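Local coordinates for protein probable zinc protease PqqL (Escherichia coli, PDB 6OFT) that is probably a periplasmic zinc-dependent endopeptidase of the M16 family, here represented by its first half, at residues 59-70 with 119-130. Sequence-based numbering, arbitrary orientation.
Sequences MMFNGTKTWPGN and EWSNAATFEKLE
Glu-119 leaves its helix with CG beside the backbone N (chi1 -59°) and bends at chi2, which lays its carboxylate against Thr-64, Lys-65 and Thr-66; Thr-64 turns OG1 between its own N and carbonyl carbon (chi1 75°) to meet it. Four donors grip the group. The backbone N of Thr-66 takes the syn lone pair of Glu-119 OE1 at 3.0 Å, while Thr-64 OG1 arrives on the anti side at 2.8 Å. On Glu-119 OE2, Lys-65 NZ forms a salt bridge (2.9 Å) from one face of the carboxylate and Thr-66 OG1 (2.7 Å) comes from the opposite face. Cutting Glu-119 back to an alanine removes the carboxylate and would probably leave the Lys-65 ammonium without its countercharge and the Thr-66 N-H without its acceptor. Thr-64 OG1 also accepts from Trp-67 N, an ST motif. Alongside, a single beta bridge pairs Thr-64 with Ala-124: Thr-125 N bonds to Gly-63 O and Lys-65 N to Ala-123 O. Met-60 lays CB over one face of the Trp-120 indole, and its CE presses tightly on Ala-124 CB (3.4 Å). Further along, Glu-127 OE1 receives Gly-69 N almost straight (3.1 Å, 176°) on its syn lone pair. Asn-62, bonded to His-58 O, sits beside Glu-134; helix 52-59 carries the predicted zinc ligands His-54 and His-58, helix 128-144 the third, Glu-134. Glu-119 and Glu-127 thus tie loop to link, and four donors, one charged, would be expected to keep the buried Glu-119 ionised.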
# COMPACT_ATOMS: atom_id res chain seq x y z
N MET A 59 -8.58 -10.06 -18.90
CA MET A 59 -9.56 -10.17 -19.99
C MET A 59 -9.94 -8.82 -20.62
O MET A 59 -10.53 -8.82 -21.70
CB MET A 59 -10.83 -10.93 -19.55
CG MET A 59 -10.63 -12.44 -19.32
SD MET A 59 -9.75 -13.36 -20.62
CE MET A 59 -10.75 -12.92 -22.11
N MET A 60 -9.56 -7.68 -19.99
CA MET A 60 -9.87 -6.36 -20.55
C MET A 60 -9.03 -6.07 -21.80
O MET A 60 -9.45 -5.33 -22.69
CB MET A 60 -9.68 -5.24 -19.50
CG MET A 60 -10.70 -5.28 -18.35
SD MET A 60 -12.45 -5.34 -18.82
CE MET A 60 -12.78 -7.06 -18.50
N PHE A 61 -7.87 -6.72 -21.88
CA PHE A 61 -6.94 -6.57 -23.00
C PHE A 61 -7.12 -7.66 -24.05
O PHE A 61 -6.30 -7.75 -24.96
CB PHE A 61 -5.49 -6.55 -22.46
CG PHE A 61 -5.28 -5.47 -21.42
CD1 PHE A 61 -4.99 -4.16 -21.80
CD2 PHE A 61 -5.40 -5.75 -20.06
CE1 PHE A 61 -4.80 -3.17 -20.83
CE2 PHE A 61 -5.23 -4.75 -19.11
CZ PHE A 61 -4.93 -3.47 -19.50
N ASN A 62 -8.19 -8.47 -23.95
CA ASN A 62 -8.37 -9.56 -24.90
C ASN A 62 -9.75 -9.60 -25.60
O ASN A 62 -10.12 -10.63 -26.15
CB ASN A 62 -8.05 -10.91 -24.23
CG ASN A 62 -6.58 -11.03 -23.92
OD1 ASN A 62 -5.75 -11.31 -24.81
ND2 ASN A 62 -6.21 -10.79 -22.68
N GLY A 63 -10.44 -8.47 -25.64
CA GLY A 63 -11.70 -8.39 -26.36
C GLY A 63 -12.80 -7.54 -25.76
O GLY A 63 -13.22 -7.75 -24.62
N THR A 64 -13.28 -6.60 -26.56
CA THR A 64 -14.43 -5.75 -26.22
C THR A 64 -15.34 -5.80 -27.45
O THR A 64 -14.94 -6.37 -28.47
CB THR A 64 -14.05 -4.29 -25.83
OG1 THR A 64 -13.70 -3.53 -26.99
CG2 THR A 64 -12.96 -4.19 -24.74
N LYS A 65 -16.55 -5.22 -27.35
CA LYS A 65 -17.54 -5.16 -28.42
C LYS A 65 -16.96 -4.56 -29.72
O LYS A 65 -17.10 -5.18 -30.77
CB LYS A 65 -18.79 -4.39 -27.94
CG LYS A 65 -19.86 -4.16 -29.01
CD LYS A 65 -21.00 -3.24 -28.55
CE LYS A 65 -20.65 -1.76 -28.55
NZ LYS A 65 -20.09 -1.31 -27.24
N THR A 66 -16.31 -3.39 -29.65
CA THR A 66 -15.72 -2.73 -30.83
C THR A 66 -14.33 -3.29 -31.18
O THR A 66 -13.96 -3.31 -32.36
CB THR A 66 -15.71 -1.21 -30.64
OG1 THR A 66 -16.98 -0.80 -30.13
CG2 THR A 66 -15.42 -0.44 -31.94
N TRP A 67 -13.57 -3.74 -30.17
CA TRP A 67 -12.21 -4.24 -30.34
C TRP A 67 -12.05 -5.72 -29.91
O TRP A 67 -11.47 -6.00 -28.86
CB TRP A 67 -11.21 -3.30 -29.62
CG TRP A 67 -11.27 -1.88 -30.10
CD1 TRP A 67 -10.77 -1.38 -31.27
CD2 TRP A 67 -11.92 -0.78 -29.45
NE1 TRP A 67 -11.09 -0.05 -31.40
CE2 TRP A 67 -11.80 0.35 -30.30
CE3 TRP A 67 -12.64 -0.65 -28.24
CZ2 TRP A 67 -12.33 1.60 -29.96
CZ3 TRP A 67 -13.17 0.59 -27.92
CH2 TRP A 67 -13.02 1.69 -28.77
N PRO A 68 -12.53 -6.71 -30.71
CA PRO A 68 -12.36 -8.12 -30.31
C PRO A 68 -10.91 -8.58 -30.41
O PRO A 68 -10.09 -7.90 -31.01
CB PRO A 68 -13.28 -8.87 -31.27
CG PRO A 68 -13.35 -7.99 -32.49
CD PRO A 68 -13.26 -6.60 -32.00
N GLY A 69 -10.60 -9.73 -29.80
CA GLY A 69 -9.27 -10.32 -29.81
C GLY A 69 -8.16 -9.37 -29.36
O GLY A 69 -8.25 -8.76 -28.30
N ASN A 70 -7.15 -9.20 -30.22
CA ASN A 70 -6.00 -8.34 -29.97
C ASN A 70 -6.17 -6.86 -30.43
O ASN A 70 -5.21 -6.09 -30.39
CB ASN A 70 -4.76 -8.96 -30.63
CG ASN A 70 -3.46 -8.48 -30.04
OD1 ASN A 70 -3.29 -8.44 -28.82
ND2 ASN A 70 -2.52 -8.10 -30.90
N GLU A 119 -15.52 1.05 -22.99
CA GLU A 119 -15.76 -0.37 -23.26
C GLU A 119 -15.19 -1.29 -22.20
O GLU A 119 -15.74 -2.36 -21.98
CB GLU A 119 -15.26 -0.76 -24.66
CG GLU A 119 -15.95 0.06 -25.73
CD GLU A 119 -16.49 -0.74 -26.89
OE1 GLU A 119 -15.99 -1.87 -27.13
OE2 GLU A 119 -17.40 -0.23 -27.57
N TRP A 120 -14.11 -0.89 -21.50
CA TRP A 120 -13.63 -1.73 -20.41
C TRP A 120 -14.68 -1.70 -19.28
O TRP A 120 -14.87 -2.69 -18.59
CB TRP A 120 -12.28 -1.20 -19.88
CG TRP A 120 -11.09 -1.55 -20.72
CD1 TRP A 120 -11.00 -2.54 -21.66
CD2 TRP A 120 -9.81 -0.92 -20.68
NE1 TRP A 120 -9.73 -2.58 -22.18
CE2 TRP A 120 -8.97 -1.61 -21.58
CE3 TRP A 120 -9.27 0.15 -19.93
CZ2 TRP A 120 -7.63 -1.26 -21.78
CZ3 TRP A 120 -7.93 0.49 -20.12
CH2 TRP A 120 -7.13 -0.22 -21.02
N SER A 121 -15.39 -0.55 -19.14
CA SER A 121 -16.42 -0.33 -18.13
C SER A 121 -17.63 -1.29 -18.19
O SER A 121 -18.13 -1.66 -17.13
CB SER A 121 -16.91 1.11 -18.16
OG SER A 121 -15.86 2.00 -17.79
N ASN A 122 -18.11 -1.66 -19.41
CA ASN A 122 -19.29 -2.52 -19.58
C ASN A 122 -19.36 -3.34 -20.89
O ASN A 122 -20.38 -4.00 -21.12
CB ASN A 122 -20.58 -1.65 -19.45
CG ASN A 122 -20.88 -0.78 -20.65
OD1 ASN A 122 -20.02 -0.46 -21.48
ND2 ASN A 122 -22.13 -0.38 -20.77
N ALA A 123 -18.33 -3.29 -21.77
CA ALA A 123 -18.43 -3.98 -23.06
C ALA A 123 -17.35 -5.03 -23.34
O ALA A 123 -17.18 -5.43 -24.50
CB ALA A 123 -18.51 -2.96 -24.19
N ALA A 124 -16.69 -5.55 -22.29
CA ALA A 124 -15.71 -6.65 -22.43
C ALA A 124 -16.50 -7.91 -22.85
O ALA A 124 -17.61 -8.11 -22.35
CB ALA A 124 -15.01 -6.91 -21.11
N THR A 125 -15.96 -8.72 -23.78
CA THR A 125 -16.71 -9.85 -24.36
C THR A 125 -16.40 -11.25 -23.80
O THR A 125 -17.26 -12.13 -23.93
CB THR A 125 -16.57 -9.88 -25.89
OG1 THR A 125 -15.19 -9.91 -26.25
CG2 THR A 125 -17.26 -8.69 -26.56
N PHE A 126 -15.20 -11.49 -23.21
CA PHE A 126 -14.82 -12.80 -22.66
C PHE A 126 -15.03 -13.95 -23.66
O PHE A 126 -15.73 -14.91 -23.35
CB PHE A 126 -15.55 -13.11 -21.33
CG PHE A 126 -15.42 -12.04 -20.28
CD1 PHE A 126 -14.34 -12.04 -19.40
CD2 PHE A 126 -16.36 -11.02 -20.18
CE1 PHE A 126 -14.21 -11.03 -18.43
CE2 PHE A 126 -16.24 -10.03 -19.21
CZ PHE A 126 -15.16 -10.04 -18.35
N GLU A 127 -14.42 -13.83 -24.86
CA GLU A 127 -14.47 -14.85 -25.91
C GLU A 127 -13.79 -16.12 -25.39
O GLU A 127 -12.71 -16.03 -24.80
CB GLU A 127 -13.73 -14.36 -27.18
CG GLU A 127 -14.33 -13.12 -27.84
CD GLU A 127 -13.39 -12.41 -28.79
OE1 GLU A 127 -12.90 -11.31 -28.42
OE2 GLU A 127 -13.14 -12.93 -29.90
N LYS A 128 -14.43 -17.28 -25.60
CA LYS A 128 -13.96 -18.60 -25.16
C LYS A 128 -12.47 -18.82 -25.45
O LYS A 128 -11.71 -19.16 -24.55
CB LYS A 128 -14.79 -19.72 -25.82
CG LYS A 128 -14.72 -21.05 -25.10
CD LYS A 128 -14.44 -22.20 -26.05
CE LYS A 128 -14.55 -23.54 -25.37
NZ LYS A 128 -13.49 -23.75 -24.34
N LEU A 129 -12.07 -18.60 -26.72
CA LEU A 129 -10.69 -18.78 -27.19
C LEU A 129 -9.71 -17.88 -26.44
O LEU A 129 -8.64 -18.35 -26.09
CB LEU A 129 -10.60 -18.60 -28.71
CG LEU A 129 -11.05 -19.80 -29.57
CD1 LEU A 129 -11.37 -19.36 -31.00
CD2 LEU A 129 -10.00 -20.91 -29.60
N GLU A 130 -10.11 -16.62 -26.15
CA GLU A 130 -9.30 -15.64 -25.41
C GLU A 130 -9.14 -16.00 -23.95
O GLU A 130 -8.05 -15.84 -23.40
CB GLU A 130 -9.83 -14.20 -25.56
CG GLU A 130 -9.70 -13.65 -26.98
CD GLU A 130 -8.31 -13.40 -27.51
OE1 GLU A 130 -7.33 -13.37 -26.72
OE2 GLU A 130 -8.19 -13.24 -28.75
O HOH W 1 -12.60 -9.75 -23.03
O HOH W 2 -12.47 -11.65 -25.19